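Local atomic coordinates of bacterial leucyl aminopeptidase (Legionella pneumophila, PDB entry 6ESL), a protein that removes N-terminal amino acids, probably leucine in particular, from peptides as a secreted, zinc-dependent aminopeptidase of peptidase family M28. Residues M376-F379 / S380-A383; E127-S130 / D131-W134; V267-F270 / Q271-I275; A157-L160 / K161-E165; L60-L63 / A64-V67. All coordinates share one frame; numbering follows the deposited sequence.

Interaction 1 (M376-F379 / S380-A383)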
loop_
_atom_site.group_PDB
_atom_site.type_symbol
_atom_site.label_atom_id
_atom_site.label_comp_id
_atom_site.label_asym_id
_atom_site.label_seq_id
_atom_site.Cartn_x
_atom_site.Cartn_y
_atom_site.Cartn_z
ATOM N N MET B 376 14.502 -0.235 -19.584
ATOM C CA MET B 376 14.253 -1.660 -19.779
ATOM C C MET B 376 15.209 -2.489 -18.991
ATOM O O MET B 376 14.871 -3.498 -18.461
ATOM C CB MET B 376 14.313 -2.042 -21.251
ATOM C CG MET B 376 13.173 -1.498 -22.067
ATOM S SD MET B 376 12.958 -2.103 -23.742
ATOM C CE MET B 376 14.290 -1.310 -24.609
ATOM N N THR B 377 16.442 -2.038 -18.949
ATOM C CA THR B 377 17.507 -2.721 -18.160
ATOM C C THR B 377 17.200 -2.673 -16.645
ATOM O O THR B 377 17.353 -3.647 -15.904
ATOM C CB THR B 377 18.905 -2.095 -18.479
ATOM O OG1 THR B 377 19.155 -2.228 -19.874
ATOM C CG2 THR B 377 19.954 -2.732 -17.756
ATOM N N ASN B 378 16.707 -1.534 -16.185
ATOM C CA ASN B 378 16.314 -1.372 -14.784
ATOM C C ASN B 378 15.196 -2.330 -14.365
ATOM O O ASN B 378 15.244 -2.909 -13.277
ATOM C CB ASN B 378 15.938 0.108 -14.490
ATOM C CG ASN B 378 17.160 1.017 -14.315
ATOM O OD1 ASN B 378 17.033 2.298 -14.307
ATOM N ND2 ASN B 378 18.359 0.409 -14.196
ATOM N N PHE B 379 14.231 -2.505 -15.223
ATOM C CA PHE B 379 13.186 -3.496 -14.989
ATOM C C PHE B 379 13.679 -4.932 -14.993
ATOM O O PHE B 379 13.295 -5.719 -14.083
ATOM C CB PHE B 379 11.987 -3.287 -15.946
ATOM C CG PHE B 379 11.158 -2.106 -15.583
ATOM C CD1 PHE B 379 10.141 -2.194 -14.629
ATOM C CD2 PHE B 379 11.397 -0.913 -16.163
ATOM C CE1 PHE B 379 9.323 -1.059 -14.349
ATOM C CE2 PHE B 379 10.710 0.269 -15.771
ATOM C CZ PHE B 379 9.679 0.176 -14.869
ATOM N N SER B 380 14.664 -5.214 -15.874
ATOM C CA SER B 380 15.267 -6.525 -15.910
ATOM C C SER B 380 15.993 -6.777 -14.600
ATOM O O SER B 380 15.920 -7.887 -13.995
ATOM C CB SER B 380 16.155 -6.639 -17.157
ATOM O OG SER B 380 16.541 -7.971 -17.353
ATOM N N LYS B 381 16.685 -5.740 -14.094
ATOM C CA LYS B 381 17.369 -5.836 -12.820
ATOM C C LYS B 381 16.408 -6.092 -11.708
ATOM O O LYS B 381 16.703 -6.827 -10.789
ATOM C CB LYS B 381 18.152 -4.550 -12.530
ATOM C CG LYS B 381 19.410 -4.448 -13.405
ATOM C CD LYS B 381 20.215 -3.216 -13.169
ATOM C CE LYS B 381 21.283 -3.198 -14.223
ATOM N NZ LYS B 381 22.301 -2.158 -14.070
ATOM N N LEU B 382 15.279 -5.419 -11.752
ATOM C CA LEU B 382 14.275 -5.612 -10.728
ATOM C C LEU B 382 13.798 -7.068 -10.711
ATOM O O LEU B 382 13.601 -7.625 -9.635
ATOM C CB LEU B 382 13.112 -4.611 -10.887
ATOM C CG LEU B 382 11.952 -4.691 -9.902
ATOM C CD1 LEU B 382 12.429 -4.599 -8.466
ATOM C CD2 LEU B 382 10.865 -3.613 -10.139
ATOM N N ALA B 383 13.555 -7.649 -11.894
ATOM C CA ALA B 383 13.091 -9.054 -11.978
ATOM C C ALA B 383 14.151 -9.982 -11.341
ATOM O O ALA B 383 13.778 -10.897 -10.593
ATOM C CB ALA B 383 12.879 -9.462 -13.429
#

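Interaction 2 (E127-S130 / D131-W134)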
loop_
_atom_site.group_PDB
_atom_site.type_symbol
_atom_site.label_atom_id
_atom_site.label_comp_id
_atom_site.label_asym_id
_atom_site.label_seq_id
_atom_site.Cartn_x
_atom_site.Cartn_y
_atom_site.Cartn_z
ATOM N N GLU B 127 25.666 -8.930 -14.231
ATOM C CA GLU B 127 25.646 -9.834 -15.419
ATOM C C GLU B 127 24.669 -9.463 -16.515
ATOM O O GLU B 127 24.773 -9.980 -17.637
ATOM C CB GLU B 127 25.309 -11.267 -15.023
ATOM C CG GLU B 127 26.125 -11.880 -13.886
ATOM C CD GLU B 127 27.297 -12.673 -14.379
ATOM O OE1 GLU B 127 27.258 -13.119 -15.542
ATOM O OE2 GLU B 127 28.278 -12.790 -13.638
ATOM N N ILE B 128 23.704 -8.591 -16.185
ATOM C CA ILE B 128 22.634 -8.207 -17.110
ATOM C C ILE B 128 23.313 -7.537 -18.223
ATOM O O ILE B 128 24.234 -6.730 -17.955
ATOM C CB ILE B 128 21.649 -7.157 -16.479
ATOM C CG1 ILE B 128 20.830 -7.760 -15.322
ATOM C CG2 ILE B 128 20.718 -6.551 -17.534
ATOM C CD1 ILE B 128 19.757 -8.694 -15.803
ATOM N N VAL B 129 22.910 -7.874 -19.453
ATOM C CA VAL B 129 23.489 -7.300 -20.658
ATOM C C VAL B 129 22.369 -6.605 -21.377
ATOM O O VAL B 129 21.420 -7.261 -21.871
ATOM C CB VAL B 129 24.127 -8.360 -21.591
ATOM C CG1 VAL B 129 24.714 -7.758 -22.856
ATOM C CG2 VAL B 129 25.187 -9.130 -20.847
ATOM N N SER B 130 22.490 -5.271 -21.442
ATOM C CA SER B 130 21.480 -4.399 -22.056
ATOM C C SER B 130 21.245 -4.761 -23.484
ATOM O O SER B 130 20.072 -4.833 -23.977
ATOM C CB SER B 130 21.885 -2.912 -21.925
ATOM O OG SER B 130 21.734 -2.621 -20.538
ATOM N N ASP B 131 22.349 -5.008 -24.178
ATOM C CA ASP B 131 22.256 -5.355 -25.558
ATOM C C ASP B 131 21.353 -6.589 -25.867
ATOM O O ASP B 131 20.707 -6.601 -26.900
ATOM C CB ASP B 131 23.662 -5.512 -26.267
ATOM C CG ASP B 131 23.462 -5.726 -27.738
ATOM O OD1 ASP B 131 22.954 -4.771 -28.413
ATOM O OD2 ASP B 131 23.638 -6.908 -28.202
ATOM N N ASN B 132 21.312 -7.562 -24.969
ATOM C CA ASN B 132 20.519 -8.786 -25.162
ATOM C C ASN B 132 19.038 -8.393 -25.166
ATOM O O ASN B 132 18.231 -8.889 -26.011
ATOM C CB ASN B 132 20.766 -9.759 -23.984
ATOM C CG ASN B 132 22.081 -10.475 -24.070
ATOM O OD1 ASN B 132 22.725 -10.408 -25.116
ATOM N ND2 ASN B 132 22.465 -11.214 -23.026
ATOM N N ILE B 133 18.698 -7.441 -24.282
ATOM C CA ILE B 133 17.336 -6.973 -24.184
ATOM C C ILE B 133 16.930 -6.359 -25.532
ATOM O O ILE B 133 15.872 -6.665 -26.112
ATOM C CB ILE B 133 17.119 -5.947 -22.984
ATOM C CG1 ILE B 133 17.307 -6.660 -21.661
ATOM C CG2 ILE B 133 15.675 -5.414 -23.064
ATOM C CD1 ILE B 133 17.542 -5.744 -20.484
ATOM N N TRP B 134 17.769 -5.480 -26.037
ATOM C CA TRP B 134 17.522 -4.763 -27.277
ATOM C C TRP B 134 17.410 -5.763 -28.469
ATOM O O TRP B 134 16.559 -5.602 -29.356
ATOM C CB TRP B 134 18.691 -3.733 -27.531
ATOM C CG TRP B 134 18.414 -2.794 -28.644
ATOM C CD1 TRP B 134 18.944 -2.856 -29.906
ATOM C CD2 TRP B 134 17.529 -1.648 -28.628
ATOM N NE1 TRP B 134 18.436 -1.817 -30.669
ATOM C CE2 TRP B 134 17.592 -1.052 -29.909
ATOM C CE3 TRP B 134 16.691 -1.048 -27.630
ATOM C CZ2 TRP B 134 16.833 0.086 -30.263
ATOM C CZ3 TRP B 134 15.958 0.092 -27.963
ATOM C CH2 TRP B 134 16.032 0.652 -29.284
#

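Interaction 3 (V267-F270 / Q271-I275)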
loop_
_atom_site.group_PDB
_atom_site.type_symbol
_atom_site.label_atom_id
_atom_site.label_comp_id
_atom_site.label_asym_id
_atom_site.label_seq_id
_atom_site.Cartn_x
_atom_site.Cartn_y
_atom_site.Cartn_z
ATOM N N VAL B 267 -3.292 -19.465 -14.345
ATOM C CA VAL B 267 -3.691 -19.479 -12.941
ATOM C C VAL B 267 -4.529 -20.713 -12.639
ATOM O O VAL B 267 -4.380 -21.348 -11.595
ATOM C CB VAL B 267 -4.493 -18.219 -12.568
ATOM C CG1 VAL B 267 -4.953 -18.293 -11.120
ATOM C CG2 VAL B 267 -3.658 -16.969 -12.806
ATOM N N GLN B 268 -5.414 -21.041 -13.573
ATOM C CA GLN B 268 -6.283 -22.175 -13.453
ATOM C C GLN B 268 -5.471 -23.468 -13.540
ATOM O O GLN B 268 -5.735 -24.397 -12.784
ATOM C CB GLN B 268 -7.376 -22.169 -14.533
ATOM C CG GLN B 268 -8.552 -23.075 -14.194
ATOM C CD GLN B 268 -9.731 -22.972 -15.188
ATOM O OE1 GLN B 268 -10.221 -23.965 -15.706
ATOM N NE2 GLN B 268 -10.194 -21.778 -15.435
ATOM N N HIS B 269 -4.505 -23.515 -14.458
ATOM C CA HIS B 269 -3.600 -24.626 -14.590
ATOM C C HIS B 269 -2.899 -24.917 -13.253
ATOM O O HIS B 269 -2.861 -26.102 -12.836
ATOM C CB HIS B 269 -2.569 -24.415 -15.685
ATOM C CG HIS B 269 -1.667 -25.595 -15.909
ATOM N ND1 HIS B 269 -0.526 -25.805 -15.159
ATOM C CD2 HIS B 269 -1.765 -26.651 -16.755
ATOM C CE1 HIS B 269 0.053 -26.933 -15.547
ATOM N NE2 HIS B 269 -0.661 -27.441 -16.529
ATOM N N PHE B 270 -2.372 -23.875 -12.619
ATOM C CA PHE B 270 -1.666 -24.032 -11.365
ATOM C C PHE B 270 -2.596 -24.486 -10.233
ATOM O O PHE B 270 -2.175 -25.255 -9.367
ATOM C CB PHE B 270 -1.000 -22.719 -10.913
ATOM C CG PHE B 270 0.391 -22.481 -11.511
ATOM C CD1 PHE B 270 0.598 -22.494 -12.854
ATOM C CD2 PHE B 270 1.445 -22.153 -10.701
ATOM C CE1 PHE B 270 1.876 -22.262 -13.401
ATOM C CE2 PHE B 270 2.715 -21.856 -11.243
ATOM C CZ PHE B 270 2.928 -21.902 -12.587
ATOM N N GLN B 271 -3.834 -23.997 -10.211
ATOM C CA GLN B 271 -4.783 -24.368 -9.188
ATOM C C GLN B 271 -5.193 -25.870 -9.346
ATOM O O GLN B 271 -5.178 -26.598 -8.399
ATOM C CB GLN B 271 -5.966 -23.458 -9.292
ATOM C CG GLN B 271 -6.940 -23.650 -8.212
ATOM C CD GLN B 271 -8.086 -22.603 -8.205
ATOM O OE1 GLN B 271 -8.156 -21.577 -9.003
ATOM N NE2 GLN B 271 -9.032 -22.859 -7.262
ATOM N N GLU B 272 -5.467 -26.307 -10.568
ATOM C CA GLU B 272 -5.863 -27.657 -10.866
ATOM C C GLU B 272 -4.745 -28.675 -10.692
ATOM O O GLU B 272 -5.051 -29.836 -10.421
ATOM C CB GLU B 272 -6.349 -27.748 -12.293
ATOM C CG GLU B 272 -7.669 -27.060 -12.560
ATOM C CD GLU B 272 -7.931 -26.891 -14.065
ATOM O OE1 GLU B 272 -6.990 -27.078 -14.918
ATOM O OE2 GLU B 272 -9.086 -26.549 -14.373
ATOM N N GLN B 273 -3.500 -28.216 -10.723
ATOM C CA GLN B 273 -2.346 -29.071 -10.484
ATOM C C GLN B 273 -1.765 -28.835 -9.078
ATOM O O GLN B 273 -0.698 -29.354 -8.753
ATOM C CB GLN B 273 -1.271 -28.834 -11.546
ATOM C CG GLN B 273 -1.726 -29.130 -12.965
ATOM C CD GLN B 273 -2.151 -30.574 -13.152
ATOM O OE1 GLN B 273 -2.070 -31.380 -12.225
ATOM N NE2 GLN B 273 -2.607 -30.907 -14.353
ATOM N N SER B 274 -2.463 -28.053 -8.251
ATOM C CA SER B 274 -1.970 -27.716 -6.904
ATOM C C SER B 274 -0.482 -27.373 -6.977
ATOM O O SER B 274 0.354 -28.055 -6.401
ATOM C CB SER B 274 -2.156 -28.898 -5.926
ATOM O OG SER B 274 -3.474 -29.415 -5.923
ATOM N N ILE B 275 -0.106 -26.381 -7.765
ATOM C CA ILE B 275 1.289 -25.929 -7.783
ATOM C C ILE B 275 1.172 -24.665 -6.967
ATOM O O ILE B 275 0.532 -23.734 -7.413
ATOM C CB ILE B 275 1.761 -25.579 -9.185
ATOM C CG1 ILE B 275 1.747 -26.815 -10.040
ATOM C CG2 ILE B 275 3.113 -24.832 -9.157
ATOM C CD1 ILE B 275 2.003 -26.529 -11.529
#

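Interaction 4 (A157-L160 / K161-E165)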
loop_
_atom_site.group_PDB
_atom_site.type_symbol
_atom_site.label_atom_id
_atom_site.label_comp_id
_atom_site.label_asym_id
_atom_site.label_seq_id
_atom_site.Cartn_x
_atom_site.Cartn_y
_atom_site.Cartn_z
ATOM N N ALA B 157 5.234 -17.490 -29.570
ATOM C CA ALA B 157 5.300 -18.397 -28.438
ATOM C C ALA B 157 6.377 -19.523 -28.623
ATOM O O ALA B 157 7.140 -19.877 -27.683
ATOM C CB ALA B 157 3.926 -19.052 -28.248
ATOM N N ASN B 158 6.323 -20.161 -29.815
ATOM C CA ASN B 158 7.367 -21.146 -30.199
ATOM C C ASN B 158 8.855 -20.611 -30.075
ATOM O O ASN B 158 9.716 -21.264 -29.507
ATOM C CB ASN B 158 7.150 -21.567 -31.646
ATOM C CG ASN B 158 5.967 -22.478 -31.824
ATOM O OD1 ASN B 158 5.460 -23.064 -30.887
ATOM N ND2 ASN B 158 5.583 -22.661 -33.090
ATOM N N TRP B 159 9.087 -19.415 -30.591
ATOM C CA TRP B 159 10.422 -18.755 -30.503
ATOM C C TRP B 159 10.846 -18.465 -29.072
ATOM O O TRP B 159 11.920 -18.775 -28.691
ATOM C CB TRP B 159 10.413 -17.494 -31.313
ATOM C CG TRP B 159 11.732 -16.851 -31.341
ATOM C CD1 TRP B 159 12.839 -17.240 -32.109
ATOM C CD2 TRP B 159 12.146 -15.721 -30.604
ATOM N NE1 TRP B 159 13.870 -16.369 -31.879
ATOM C CE2 TRP B 159 13.485 -15.452 -30.946
ATOM C CE3 TRP B 159 11.507 -14.881 -29.687
ATOM C CZ2 TRP B 159 14.207 -14.394 -30.378
ATOM C CZ3 TRP B 159 12.249 -13.809 -29.122
ATOM C CH2 TRP B 159 13.546 -13.590 -29.445
ATOM N N LEU B 160 9.966 -17.931 -28.226
ATOM C CA LEU B 160 10.308 -17.740 -26.834
ATOM C C LEU B 160 10.667 -19.021 -26.112
ATOM O O LEU B 160 11.634 -19.095 -25.301
ATOM C CB LEU B 160 9.138 -17.003 -26.052
ATOM C CG LEU B 160 8.828 -15.614 -26.543
ATOM C CD1 LEU B 160 7.478 -15.026 -26.014
ATOM C CD2 LEU B 160 9.979 -14.694 -26.191
ATOM N N LYS B 161 9.885 -20.062 -26.390
ATOM C CA LYS B 161 10.117 -21.341 -25.778
ATOM C C LYS B 161 11.532 -21.872 -26.197
ATOM O O LYS B 161 12.283 -22.297 -25.320
ATOM C CB LYS B 161 9.025 -22.320 -26.226
ATOM C CG LYS B 161 9.164 -23.738 -25.702
ATOM C CD LYS B 161 7.829 -24.497 -25.933
ATOM C CE LYS B 161 7.655 -25.749 -25.095
ATOM N NZ LYS B 161 8.529 -26.820 -25.717
ATOM N N SER B 162 11.869 -21.786 -27.484
ATOM C CA SER B 162 13.221 -22.262 -28.013
ATOM C C SER B 162 14.310 -21.486 -27.368
ATOM O O SER B 162 15.278 -22.070 -26.928
ATOM C CB SER B 162 13.437 -21.981 -29.479
ATOM O OG SER B 162 12.609 -22.780 -30.195
ATOM N N LYS B 163 14.126 -20.162 -27.334
ATOM C CA LYS B 163 15.113 -19.267 -26.719
ATOM C C LYS B 163 15.374 -19.668 -25.268
ATOM O O LYS B 163 16.488 -19.932 -24.920
ATOM C CB LYS B 163 14.703 -17.815 -26.910
ATOM C CG LYS B 163 15.673 -16.750 -26.383
ATOM C CD LYS B 163 15.056 -15.367 -26.410
ATOM C CE LYS B 163 15.988 -14.231 -25.964
ATOM N NZ LYS B 163 17.112 -13.963 -26.934
ATOM N N PHE B 164 14.365 -19.783 -24.418
ATOM C CA PHE B 164 14.601 -20.242 -23.038
ATOM C C PHE B 164 15.342 -21.611 -23.025
ATOM O O PHE B 164 16.252 -21.836 -22.261
ATOM C CB PHE B 164 13.278 -20.386 -22.290
ATOM C CG PHE B 164 13.440 -20.799 -20.872
ATOM C CD1 PHE B 164 13.556 -22.110 -20.547
ATOM C CD2 PHE B 164 13.519 -19.850 -19.874
ATOM C CE1 PHE B 164 13.752 -22.491 -19.243
ATOM C CE2 PHE B 164 13.735 -20.194 -18.578
ATOM C CZ PHE B 164 13.823 -21.528 -18.253
ATOM N N GLU B 165 14.923 -22.512 -23.884
ATOM C CA GLU B 165 15.419 -23.892 -23.839
ATOM C C GLU B 165 16.924 -23.926 -24.257
ATOM O O GLU B 165 17.702 -24.638 -23.645
ATOM C CB GLU B 165 14.575 -24.740 -24.795
ATOM C CG GLU B 165 13.306 -25.289 -24.165
ATOM C CD GLU B 165 12.296 -25.786 -25.229
ATOM O OE1 GLU B 165 12.566 -25.877 -26.481
ATOM O OE2 GLU B 165 11.187 -26.066 -24.779
HETATM O O HOH W 1 9.501 -23.902 -30.129
#

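Interaction 5 (L60-L63 / A64-V67). Unlike the reference sequence in segment 64-67: Lys66 (reference Gln).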
loop_
_atom_site.group_PDB
_atom_site.type_symbol
_atom_site.label_atom_id
_atom_site.label_comp_id
_atom_site.label_asym_id
_atom_site.label_seq_id
_atom_site.Cartn_x
_atom_site.Cartn_y
_atom_site.Cartn_z
ATOM N N LEU B 60 -4.203 -5.353 31.416
ATOM C CA LEU B 60 -4.322 -5.875 30.079
ATOM C C LEU B 60 -3.431 -5.159 29.080
ATOM O O LEU B 60 -3.069 -5.721 28.091
ATOM C CB LEU B 60 -5.781 -5.883 29.568
ATOM C CG LEU B 60 -6.723 -6.712 30.495
ATOM C CD1 LEU B 60 -8.130 -6.805 29.889
ATOM C CD2 LEU B 60 -6.204 -8.134 30.728
ATOM N N THR B 61 -3.141 -3.889 29.308
ATOM C CA THR B 61 -2.174 -3.163 28.481
ATOM C C THR B 61 -0.772 -3.793 28.609
ATOM O O THR B 61 -0.107 -3.996 27.578
ATOM C CB THR B 61 -2.110 -1.665 28.853
ATOM O OG1 THR B 61 -3.392 -1.083 28.594
ATOM C CG2 THR B 61 -1.050 -0.910 27.984
ATOM N N ILE B 62 -0.367 -4.049 29.799
ATOM C CA ILE B 62 0.917 -4.665 30.100
ATOM C C ILE B 62 0.966 -6.041 29.453
ATOM O O ILE B 62 1.903 -6.345 28.739
ATOM C CB ILE B 62 1.246 -4.774 31.601
ATOM C CG1 ILE B 62 1.302 -3.389 32.312
ATOM C CG2 ILE B 62 2.585 -5.469 31.830
ATOM C CD1 ILE B 62 2.076 -2.346 31.535
ATOM N N LEU B 63 -0.077 -6.832 29.665
ATOM C CA LEU B 63 -0.164 -8.114 29.024
ATOM C C LEU B 63 -0.028 -8.007 27.522
ATOM O O LEU B 63 0.759 -8.767 26.967
ATOM C CB LEU B 63 -1.406 -8.913 29.414
ATOM C CG LEU B 63 -1.545 -10.300 28.789
ATOM C CD1 LEU B 63 -0.484 -11.227 29.368
ATOM C CD2 LEU B 63 -2.974 -10.880 29.050
ATOM N N ALA B 64 -0.752 -7.094 26.881
ATOM C CA ALA B 64 -0.769 -6.986 25.475
ATOM C C ALA B 64 0.656 -6.628 24.970
ATOM O O ALA B 64 1.041 -7.047 23.846
ATOM C CB ALA B 64 -1.744 -5.893 24.959
ATOM N N ASP B 65 1.348 -5.769 25.716
ATOM C CA ASP B 65 2.711 -5.308 25.343
ATOM C C ASP B 65 3.613 -6.551 25.277
ATOM O O ASP B 65 4.233 -6.763 24.233
ATOM C CB ASP B 65 3.302 -4.364 26.389
ATOM C CG ASP B 65 2.609 -2.919 26.406
ATOM O OD1 ASP B 65 1.958 -2.502 25.387
ATOM O OD2 ASP B 65 2.771 -2.229 27.454
ATOM N N LYS B 66 3.525 -7.409 26.295
ATOM C CA LYS B 66 4.334 -8.612 26.342
ATOM C C LYS B 66 3.958 -9.663 25.324
ATOM O O LYS B 66 4.813 -10.234 24.751
ATOM C CB LYS B 66 4.366 -9.243 27.732
ATOM C CG LYS B 66 4.957 -8.342 28.813
ATOM C CD LYS B 66 6.451 -7.962 28.648
ATOM C CE LYS B 66 6.951 -7.117 29.832
ATOM N NZ LYS B 66 8.388 -6.708 29.698
ATOM N N VAL B 67 2.685 -9.942 25.132
ATOM C CA VAL B 67 2.230 -10.970 24.219
ATOM C C VAL B 67 2.512 -10.588 22.774
ATOM O O VAL B 67 2.758 -11.471 21.953
ATOM C CB VAL B 67 0.747 -11.331 24.460
ATOM C CG1 VAL B 67 0.180 -12.158 23.265
ATOM C CG2 VAL B 67 0.582 -11.995 25.817
#

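Interaction 1 (M376-F379 / S380-A383)
Thr377 and Lys381 sit one turn apart on helix 373-391 and run alongside each other, pointing the same way. The methyl CG2 of Thr377 meets CE of Lys381 at 3.8 Å, a contact made by the aliphatic part of the lysine and not by its ammonium group. The lysine can reach that far because its chain is extended beyond CG, and its CG lies 3.3 Å from the carbonyl O of Thr377. The two branches of Thr377 go to different partners: OG1 lies beside the backbone N (chi1 -59°), which puts CG2 anti to that N and alongside Lys381, while OG1 hydrogen-bonds to Leu373 O one turn back and to Ser130 OG of helix 130-142. Lys381 is partly exposed, and this flank is the looser one.

All the other touching residues, Thr377 among them, are buried. Ser380, small enough for close helix approach, turns OG to Ser229 O, and Met376 O accepts both the N-H of Ser380 (3.1 Å) and the hydroxyl of Ser229. Phe379 sets its ring edge-to-face with His375, and Leu382 packs on Leu315 and Ile316 of helix 306-320. The backbone bond from Lys381 N to Thr377 O is 2.8 Å long, that from Leu382 N to Asn378 O 2.9 Å, and Ala383 N closes the series on Phe379 O. This is a largely buried alpha-helix with i to i+4 bonds, the C-terminal helix packed among helices 130-142, 220-239 and 306-320 in the M28 peptidase fold.

Interaction 2 (E127-S130 / D131-W134)
At the N-terminus of helix 130-142, Val129 occupies the N-cap position and Asn132 folds back against it. The valine side chain has no polar group with which to cap; its backbone O accepts the N-H of Asn132 at 3.1 Å. That bond is bent, 137° at the hydrogen, and the donor stands above the carbonyl plane. From Ser130 onward the helix settles into its usual pattern, with Trp134 N donating to Ser130 O at 3.2 Å.

The two side chains cross obliquely. Asn132 has CG anti to its carbonyl carbon (chi1 -77°), which swings the amide across the valine: Asn132 ND2 comes within 3.6 Å of Val129 CB, and Asn132 OD1 lies 4.0 Å from Val129 CG1. The asparagine suits this place because its ND2 is also used, donating to Glu232 OE1, while Glu232 OE2 accepts the N-H of Val129. One carboxylate of helix 220-239 therefore grips both residues of the turn. More loosely, Ile128 CG2 approaches Ile133 CD1 at 4.4 Å, and both isoleucines pack on Ser380 of helix 373-391. An apolar residue just before the cap meeting one inside the first turn is the pattern of a hydrophobic staple at a helix N-terminus.

Interaction 3 (V267-F270 / Q271-I275)
A Schellman motif ends helix 261-272, with Ser274 as its C-prime residue. Serine takes the positive phi (44°) that reverses the chain, and the two characteristic bonds follow: Ile275 N reaches back to Phe270 O at 2.8 Å, nearly straight at 173° and in the carbonyl plane, while Ser274 N bonds to Gln271 O at 3.1 Å. Before the reversal, Glu272 N still makes an ordinary helical bond to Gln268 O, but that from Gln273 N to His269 O is weak.

The reversal carries Ile275 back over the helix, where it packs on Phe270. Its CG2 touches CD2 of the phenyl ring at 3.5 Å and CE2 at 3.7 Å, and its CD1 reaches over one ring face. A branched aliphatic residue suits this place, since one methyl can press on the ring while the other arm spreads across it. His269 and Gln273 cross one turn apart. CG of the glutamine lies over a face of the imidazole, offset toward the rim and 4.1 Å from the centroid, which makes a CH-pi contact. Chi1 of Gln273 (-61°) places CG over the imidazole, and the bend at chi2 sends the amide on from there. His269 ND1 is buried here and has no partner in the model.

Farther inward, Phe270 meets Tyr249 of strand 248-253 and Trp339 of helix 336-340, both edge-to-face, and Val267 packs on the same tryptophan. The His269 ring meets that of Phe179, so the helix end is in contact with strands 248-253 and 176-183 and with helix 336-340.

Interaction 4 (A157-L160 / K161-E165)
Trp159 lies beside Lys163, one turn on in helix 151-170, and the six-membered part of its indole meets the methylenes of the lysine. CD of Lys163 approaches CH2 of Trp159 at 3.8 Å and stands 4.3 Å from the centroid of the six-membered ring. At 28° off the ring normal the CH-pi contact is off-centre, touching the outer carbons of the ring. Both side chains start out with CG anti to the backbone N, and they therefore run the same way from the helix. Lysine suits this place because its hydrocarbon portion rests against the outer carbons of the ring while its ammonium group travels on to a weak bond with Thr136 OG1. The indole also stacks on the ring of His139, joining this helix to helix 130-142.

Underneath is regular alpha-helical i to i+4 geometry: Phe164 N points almost straight at Leu160 O (3.0 Å, 179°), and Lys163 N bonds Trp159 O at 2.9 Å. The helix is amphipathic. Leu160 and Phe164 are buried, against Leu191 and Thr193 of strand 188-195 respectively, and both also touch helix 220-239.

On another flank Lys161 bends at chi4 (-76°) to bring NZ to OE2 of Glu165, a salt bridge of 2.9 Å that uses the syn lone pair of the carboxylate. The same oxygen bonds to Thr178 OG1 of strand 176-183, and Lys161 makes a cation-pi contact with Phe180 of that strand. Where the helix is wetter, a water donates to Asn158 O at 2.7 Å and bonds only weakly to Ser162 OG.

Interaction 5 (L60-L63 / A64-V67)
Four consecutive i to i+4 bonds, from Ala64 N to Leu60 O through to Val67 N to Leu63 O (2.9 Å), carry helix 57-67 to its end. On one flank Leu63 and Val67 cross at an angle, CD1 of the leucine touching CG2 of the valine at 3.8 Å. The leucine has CG anti to the backbone N (chi1 -179°), which brings CD1 to that methyl as the isobutyl group projects outward from the helix. Val67 CG2 also rests 3.4 Å from Leu63 O, so the beta-branched valine packs on both the leucine methyl and its carbonyl O. Ala64, small and buried, lets the helix lie close to Leu30 of helix 28-31, which Leu63 touches too.

Asp65 runs alongside Thr61, pointing the same way. Two apolar groups lie near its OD2, Thr61 CG2 and Ile62 CD1, each at 4.1 Å. Its strong partner lies elsewhere: OD2 accepts a hydrogen bond from ND1 of His362 of the second subunit. Nearby, Thr61 packs on Glu257 and Ile62 on Leu213, both of that subunit, and Glu257 is a zinc ligand there. The helix is amphipathic, its inner side on helix 28-31 and its outer side on the second subunit, beside the metal site of that subunit.

In the fold
Interactions 1 and 2 touch directly: Thr377 OG1 and Ser130 OG are 2.7 Å apart, so the start of helix 130-142 leans on helix 373-391. Interaction 4 comes within about 5 Å of interaction 2 at the nearest atoms, without touching. Interactions 1 and 4 come nearest to the metal sites, probably the catalytic ones: Phe379 at about 12 Å and Leu160 at about 13 Å from a zinc ion. Interaction 3 touches neither of these, its centre 22 Å from that of interaction 4 and 28 Å from that of interaction 1. Most remote is 60-67, centred 57 Å from interaction 4, yet it contacts the second subunit at zinc ligand Glu257.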